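Serpin-ZX (Arabidopsis thaliana, PDB 3LE2) inhibits serine and cysteine proteases, among them metacaspase-9 and RD21A, by cleavage of its reactive centre loop and covalent trapping of the protease, so restraining programmed cell death. Local coordinates at residues 92-96 against 172-177; 178-183 against 335-341; 204-208 against 277-281. All coordinates share one frame. Where two conformers were deposited one is given. Residue numbers count along the deposited sequence, not the author numbering.

Contact 1: residues 92-96 against 172-177; sequences PKLSV and ALYFKG
Strands 93-96 and 172-176 run antiparallel, their short axes 4.7 Å apart at closest approach and 172° between their directions. The register pairs K93 with K176, L94 with F175, S95 with Y174 and V96 with L173, while the loop residues P92 and G177 face each other. K93-K176 and S95-Y174 are the hydrogen-bonded pairs: K93 N to K176 O is 2.7 Å, K176 N to K93 O 2.8 Å, S95 N to Y174 O 2.9 Å and Y174 N to S95 O 2.8 Å. CA-H...O contacts from residues of the non-hydrogen-bonded pairs fill in, such as L94 CA to Y174 O at 3.1 Å. One face carries L94, V96, L173 and F175. L94 (m, chi2 81°) sets its CG 3.8 Å from F175 CD1, at the ring edge; V96 CG2 meets L173 CD1 at 3.5 Å, and P92 CB reaches F175 CE1 at 3.6 Å. L94, L173 and F175 go on to pack against L383 and F384 of strand 382-388, beneath sheet A of the serpin fold. The other face carries K93, S95, Y174 and K176; Y174 (t, chi2 90°) turns its ring edge to K93 CG, while K93 sends its amine away to a salt bridge with D85. Backbone hydrogen bonds hold the strands together, and the apolar face seats them on the layer below, leaving the lysines at the opposite face.

Contact 2: residues 178-183 against 335-341; sequences TWNEKF and VNEEGTE. With ACT (acetate ion), chain D.
Neither segment forms regular helix or strand; the one beta bridge between them pairs W179 with G339, CA-CA 4.2 Å. The second segment starts at V335, whose CG2 lies 4.3 Å from W179 CZ2. N336 presents its carbonyl to the indole edge, and W179 NE1 donates to N336 O at 2.8 Å; W179 has chi1 -60° (m) and chi2 125°, and its ring also stacks with Y227. N336 OD1 accepts from E338 N at 3.0 Å, an Asx turn that bends the chain. E337 O then takes the amide of F183 (N to O 3.0 Å), while its OE2 is hydrogen-bonded to the hydroxyl of T188. E338 O accepts from W179 N at 3.1 Å. This is the breach of sheet A, where strands 167-176 and 326-335 run out side by side and the hinge of the reactive centre loop begins; in serpins a cleaved loop inserts between these two strands. G339, the first residue of the loop region, passes with its CA 3.3 Å from K182 CB and 3.3 Å from W179 O; a CB there would clash with K182 CA. T340 N donates to W179 O at 2.9 Å, T340 CG2 sits 3.3 Å from N180 O, and a water joins T340 O (2.7 Å) to K182 N (3.0 Å). Last comes E341, whose OE1 forms a salt bridge with NZ of the extended K182 at 2.7 Å. On the first segment, T178 N makes a weak hydrogen bond to an acetate O at 3.2 Å.

Contact 3: residues 204-208 against 277-281; sequences PFMTS and FKIPK
M206 and I279 form the hydrogen-bonded pair at the middle of this antiparallel crossing, M206 N to I279 O at 2.6 Å and I279 N to M206 O at 2.9 Å. It belongs to sheet C of the serpin fold, where strand 277-280 lies between strands 200-207 and 361-365. K281 N donates to P204 O at 3.0 Å, and the T207 hydroxyl (chi1 t) donates from OG1 to F277 O at 2.7 Å. The short axes approach to 4.1 Å at 136°, well off a flat antiparallel pair, and the non-hydrogen-bonded pair F205-P280 brings its CA atoms to 4.1 Å. CA-H...O contacts accompany the bonds, among them F205 CA to I279 O and K278 CA to M206 O, both 3.4 Å. M206 and I279 share a face: M206 (m, t, m) places CE 4.0 Å from I279 CG2 and CG 3.7 Å from K281 CG, and it also touches F183. F277 turns its ring edge toward S208, with F277 CD2 3.8 Å from S208 N, and packs on F364. Across the sheet, F205 (chi1 -78°) lays its ring obliquely along K278 and P280, with F205 CE1 3.5 Å from P280 CD.

How the contacts relate
Contact 1, nearest the centre of the chain, is partly buried, with an apolar face on the layer below. Contact 2 has the most exposed residues, its K182-E341 bridge lying at the surface; contact 3, though far out, has no exposed residue among those that touch. Segment 172-177 runs straight into 178-183, so contact 2 takes over where the strand of contact 1 ends. Contact 3 is nested within the loop that contact 2 closes, and the two touch: M206 SD is 3.3 Å from N336 C. Contacts 1 and 3 are both antiparallel strand pairings, almost flat in contact 1 (172°) and strongly skewed in contact 3 (136°), whereas contact 2 joins loops through scattered bonds.

Contact 1: residues 92-96 against 172-177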
# COMPACT_ATOMS: atom_id res chain seq x y z
N PRO A 92 3.19 14.95 3.92
CA PRO A 92 4.13 14.02 3.29
C PRO A 92 4.23 14.22 1.79
O PRO A 92 3.39 14.87 1.16
CB PRO A 92 3.53 12.65 3.62
CG PRO A 92 2.70 12.89 4.83
CD PRO A 92 2.09 14.25 4.59
N LYS A 93 5.28 13.67 1.22
CA LYS A 93 5.48 13.71 -0.20
C LYS A 93 4.89 12.43 -0.74
O LYS A 93 5.23 11.34 -0.27
CB LYS A 93 6.97 13.78 -0.51
CG LYS A 93 7.32 13.67 -2.00
CD LYS A 93 6.92 14.94 -2.72
CE LYS A 93 7.19 14.87 -4.21
NZ LYS A 93 6.57 16.06 -4.87
N LEU A 94 4.00 12.57 -1.72
CA LEU A 94 3.43 11.43 -2.42
C LEU A 94 3.54 11.70 -3.89
O LEU A 94 3.37 12.84 -4.34
CB LEU A 94 1.94 11.23 -2.09
CG LEU A 94 1.53 10.65 -0.73
CD1 LEU A 94 1.53 11.72 0.35
CD2 LEU A 94 0.15 10.01 -0.86
N SER A 95 3.81 10.64 -4.65
CA SER A 95 3.87 10.73 -6.09
C SER A 95 3.29 9.45 -6.68
O SER A 95 3.61 8.35 -6.23
CB SER A 95 5.32 10.94 -6.54
OG SER A 95 5.36 11.15 -7.93
N VAL A 96 2.42 9.61 -7.67
CA VAL A 96 1.68 8.49 -8.24
C VAL A 96 1.99 8.31 -9.72
O VAL A 96 2.11 9.28 -10.47
CB VAL A 96 0.17 8.74 -8.12
CG1 VAL A 96 -0.60 7.71 -8.95
CG2 VAL A 96 -0.26 8.74 -6.66
N ALA A 172 2.51 2.84 -9.66
CA ALA A 172 3.51 3.02 -8.62
C ALA A 172 3.04 4.07 -7.63
O ALA A 172 2.34 5.01 -7.99
CB ALA A 172 4.85 3.42 -9.24
N LEU A 173 3.41 3.90 -6.37
CA LEU A 173 3.11 4.91 -5.36
C LEU A 173 4.36 5.16 -4.54
O LEU A 173 4.88 4.24 -3.90
CB LEU A 173 1.93 4.47 -4.45
CG LEU A 173 1.47 5.50 -3.40
CD1 LEU A 173 0.93 6.76 -4.05
CD2 LEU A 173 0.43 4.94 -2.41
N TYR A 174 4.84 6.40 -4.59
CA TYR A 174 5.93 6.82 -3.72
C TYR A 174 5.37 7.66 -2.57
O TYR A 174 4.52 8.52 -2.77
CB TYR A 174 7.00 7.60 -4.50
CG TYR A 174 8.11 8.19 -3.64
CD1 TYR A 174 9.26 7.47 -3.37
CD2 TYR A 174 8.00 9.48 -3.10
CE1 TYR A 174 10.30 8.00 -2.59
CE2 TYR A 174 9.03 10.02 -2.31
CZ TYR A 174 10.18 9.27 -2.06
OH TYR A 174 11.21 9.76 -1.29
N PHE A 175 5.86 7.40 -1.37
CA PHE A 175 5.47 8.15 -0.19
C PHE A 175 6.70 8.38 0.66
O PHE A 175 7.51 7.47 0.85
CB PHE A 175 4.40 7.37 0.60
CG PHE A 175 4.08 7.93 1.98
CD1 PHE A 175 2.97 8.72 2.18
CD2 PHE A 175 4.84 7.58 3.08
CE1 PHE A 175 2.65 9.20 3.44
CE2 PHE A 175 4.52 8.06 4.36
CZ PHE A 175 3.42 8.87 4.53
N LYS A 176 6.86 9.60 1.14
CA LYS A 176 7.89 9.87 2.13
C LYS A 176 7.36 10.93 3.07
O LYS A 176 6.94 12.00 2.63
CB LYS A 176 9.19 10.34 1.48
CG LYS A 176 10.27 10.67 2.51
CD LYS A 176 11.63 10.81 1.86
CE LYS A 176 12.70 11.16 2.87
NZ LYS A 176 14.04 11.31 2.20
N GLY A 177 7.38 10.62 4.36
CA GLY A 177 6.84 11.53 5.35
C GLY A 177 7.81 11.74 6.50
O GLY A 177 8.63 10.88 6.81

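Contact 2: residues 178-183 against 335-341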
# COMPACT_ATOMS: atom_id res chain seq x y z
N THR A 178 7.71 12.92 7.11
CA THR A 178 8.44 13.24 8.32
C THR A 178 7.55 12.94 9.53
O THR A 178 6.37 13.28 9.51
CB THR A 178 8.79 14.75 8.35
OG1 THR A 178 9.71 15.05 7.30
CG2 THR A 178 9.41 15.12 9.66
N TRP A 179 8.11 12.29 10.55
CA TRP A 179 7.38 11.99 11.78
C TRP A 179 6.96 13.27 12.49
O TRP A 179 7.65 14.30 12.41
CB TRP A 179 8.21 11.16 12.76
CG TRP A 179 8.69 9.82 12.26
CD1 TRP A 179 9.97 9.36 12.23
CD2 TRP A 179 7.88 8.76 11.73
NE1 TRP A 179 10.02 8.09 11.72
CE2 TRP A 179 8.74 7.70 11.40
CE3 TRP A 179 6.50 8.60 11.51
CZ2 TRP A 179 8.28 6.50 10.86
CZ3 TRP A 179 6.05 7.41 10.96
CH2 TRP A 179 6.93 6.37 10.65
N ASN A 180 5.83 13.20 13.18
CA ASN A 180 5.40 14.26 14.09
C ASN A 180 6.37 14.42 15.27
O ASN A 180 6.55 15.51 15.80
CB ASN A 180 3.99 13.96 14.59
CG ASN A 180 3.23 15.20 14.99
OD1 ASN A 180 3.48 16.28 14.47
ND2 ASN A 180 2.28 15.04 15.91
N GLU A 181 7.00 13.32 15.68
CA GLU A 181 8.00 13.33 16.73
C GLU A 181 9.28 12.66 16.24
O GLU A 181 9.32 11.45 16.07
CB GLU A 181 7.50 12.53 17.93
CG GLU A 181 6.31 13.14 18.64
CD GLU A 181 6.72 14.20 19.64
OE1 GLU A 181 7.92 14.25 20.00
OE2 GLU A 181 5.83 14.97 20.07
N LYS A 182 10.34 13.44 16.04
CA LYS A 182 11.60 12.85 15.62
C LYS A 182 12.13 11.89 16.68
O LYS A 182 11.75 11.98 17.85
CB LYS A 182 12.64 13.94 15.32
CG LYS A 182 13.04 14.78 16.53
CD LYS A 182 13.79 16.04 16.07
CE LYS A 182 14.15 16.94 17.24
NZ LYS A 182 14.71 18.24 16.76
N PHE A 183 12.98 10.96 16.26
CA PHE A 183 13.77 10.15 17.19
C PHE A 183 15.13 10.81 17.30
O PHE A 183 15.59 11.44 16.35
CB PHE A 183 13.96 8.74 16.65
CG PHE A 183 12.69 7.96 16.54
CD1 PHE A 183 12.37 7.00 17.48
CD2 PHE A 183 11.82 8.19 15.49
CE1 PHE A 183 11.20 6.28 17.37
CE2 PHE A 183 10.65 7.48 15.37
CZ PHE A 183 10.34 6.52 16.32
N VAL A 335 11.89 3.79 6.97
CA VAL A 335 11.75 4.22 8.35
C VAL A 335 13.10 4.67 8.91
O VAL A 335 14.05 3.88 8.98
CB VAL A 335 11.14 3.10 9.22
CG1 VAL A 335 11.35 3.40 10.70
CG2 VAL A 335 9.67 2.93 8.91
N ASN A 336 13.18 5.94 9.29
CA ASN A 336 14.36 6.46 9.97
C ASN A 336 13.98 7.46 11.07
O ASN A 336 12.80 7.52 11.48
CB ASN A 336 15.37 7.05 8.96
CG ASN A 336 14.81 8.24 8.19
OD1 ASN A 336 14.06 9.04 8.73
ND2 ASN A 336 15.19 8.35 6.92
N GLU A 337 14.95 8.23 11.54
CA GLU A 337 14.74 9.11 12.70
C GLU A 337 14.04 10.43 12.41
O GLU A 337 13.53 11.07 13.32
CB GLU A 337 16.08 9.46 13.38
CG GLU A 337 16.81 8.28 14.00
CD GLU A 337 17.70 7.56 13.01
OE1 GLU A 337 17.58 7.82 11.80
OE2 GLU A 337 18.51 6.73 13.46
N GLU A 338 14.02 10.82 11.14
CA GLU A 338 13.64 12.17 10.74
C GLU A 338 12.23 12.61 11.16
O GLU A 338 11.22 12.03 10.73
CB GLU A 338 13.84 12.36 9.23
CG GLU A 338 15.22 11.90 8.76
CD GLU A 338 15.48 12.19 7.30
OE1 GLU A 338 15.10 11.36 6.45
OE2 GLU A 338 16.07 13.25 7.02
N GLY A 339 12.17 13.65 12.00
CA GLY A 339 10.92 14.19 12.50
C GLY A 339 10.90 15.71 12.34
O GLY A 339 11.90 16.31 11.95
N THR A 340 9.76 16.33 12.63
CA THR A 340 9.64 17.78 12.46
C THR A 340 10.59 18.58 13.36
O THR A 340 10.83 18.22 14.52
CB THR A 340 8.21 18.25 12.71
OG1 THR A 340 8.11 19.63 12.37
CG2 THR A 340 7.82 18.06 14.17
N GLU A 341 11.13 19.67 12.80
CA GLU A 341 12.01 20.58 13.53
C GLU A 341 11.24 21.80 14.01
O GLU A 341 11.82 22.71 14.59
CB GLU A 341 13.16 21.06 12.63
CG GLU A 341 14.04 19.96 12.07
CD GLU A 341 14.71 19.13 13.16
OE1 GLU A 341 14.69 19.54 14.34
OE2 GLU A 341 15.24 18.04 12.83
C ACT D . 7.91 15.19 3.55
O ACT D . 7.33 14.88 4.63
OXT ACT D . 8.88 14.46 3.21
CH3 ACT D . 7.45 16.36 2.72
O HOH W 1 10.13 16.44 16.46

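Contact 3: residues 204-208 against 277-281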
# COMPACT_ATOMS: atom_id res chain seq x y z
N PRO A 204 20.52 -1.51 13.21
CA PRO A 204 20.23 -0.26 13.92
C PRO A 204 18.77 -0.20 14.43
O PRO A 204 17.83 -0.25 13.63
CB PRO A 204 20.45 0.83 12.86
CG PRO A 204 20.95 0.13 11.62
CD PRO A 204 20.67 -1.32 11.76
N PHE A 205 18.60 -0.10 15.74
CA PHE A 205 17.29 0.11 16.35
C PHE A 205 17.18 1.53 16.90
O PHE A 205 18.01 1.95 17.70
CB PHE A 205 17.07 -0.86 17.50
CG PHE A 205 16.70 -2.26 17.07
CD1 PHE A 205 15.37 -2.60 16.87
CD2 PHE A 205 17.67 -3.23 16.91
CE1 PHE A 205 15.01 -3.88 16.52
CE2 PHE A 205 17.32 -4.53 16.53
CZ PHE A 205 15.98 -4.85 16.34
N MET A 206 16.14 2.25 16.47
CA MET A 206 15.84 3.56 17.04
C MET A 206 15.17 3.37 18.40
O MET A 206 14.51 2.36 18.64
CB MET A 206 14.91 4.33 16.11
CG MET A 206 15.39 4.37 14.68
SD MET A 206 14.37 5.41 13.63
CE MET A 206 12.75 4.70 13.91
N THR A 207 15.33 4.35 19.28
CA THR A 207 14.68 4.30 20.58
C THR A 207 14.20 5.68 21.02
O THR A 207 14.52 6.69 20.40
CB THR A 207 15.59 3.72 21.68
OG1 THR A 207 14.81 3.45 22.85
CG2 THR A 207 16.70 4.71 22.03
N SER A 208 13.41 5.69 22.09
CA SER A 208 12.86 6.92 22.64
C SER A 208 12.36 6.71 24.06
O SER A 208 12.04 5.59 24.47
CB SER A 208 11.71 7.44 21.78
OG SER A 208 11.11 8.55 22.40
N PHE A 277 11.66 0.42 24.44
CA PHE A 277 11.07 0.84 23.18
C PHE A 277 12.08 0.83 22.04
O PHE A 277 12.94 1.70 21.96
CB PHE A 277 10.49 2.25 23.31
CG PHE A 277 9.76 2.72 22.09
CD1 PHE A 277 8.61 2.07 21.67
CD2 PHE A 277 10.20 3.81 21.38
CE1 PHE A 277 7.94 2.49 20.54
CE2 PHE A 277 9.53 4.25 20.26
CZ PHE A 277 8.40 3.59 19.84
N LYS A 278 11.97 -0.16 21.15
CA LYS A 278 12.96 -0.32 20.08
C LYS A 278 12.34 -0.54 18.71
O LYS A 278 11.58 -1.49 18.51
CB LYS A 278 13.92 -1.46 20.41
CG LYS A 278 14.76 -1.24 21.65
CD LYS A 278 15.75 -0.09 21.46
CE LYS A 278 16.51 0.20 22.74
NZ LYS A 278 17.20 -1.02 23.27
N ILE A 279 12.69 0.33 17.77
CA ILE A 279 12.19 0.24 16.40
C ILE A 279 13.35 0.11 15.39
O ILE A 279 14.19 1.01 15.28
CB ILE A 279 11.36 1.50 16.05
CG1 ILE A 279 10.26 1.69 17.08
CG2 ILE A 279 10.73 1.37 14.68
CD1 ILE A 279 9.34 0.49 17.21
N PRO A 280 13.39 -1.00 14.63
CA PRO A 280 14.48 -1.10 13.65
C PRO A 280 14.31 -0.11 12.52
O PRO A 280 13.18 0.10 12.06
CB PRO A 280 14.32 -2.52 13.11
CG PRO A 280 12.87 -2.83 13.29
CD PRO A 280 12.54 -2.20 14.62
N LYS A 281 15.41 0.49 12.06
CA LYS A 281 15.36 1.25 10.81
C LYS A 281 15.17 0.25 9.69
O LYS A 281 15.54 -0.91 9.84
CB LYS A 281 16.68 2.00 10.58
CG LYS A 281 16.96 3.09 11.60
CD LYS A 281 18.24 3.85 11.28
CE LYS A 281 18.06 4.83 10.12
NZ LYS A 281 19.36 5.42 9.70
O HOH W 2 17.35 -1.91 11.21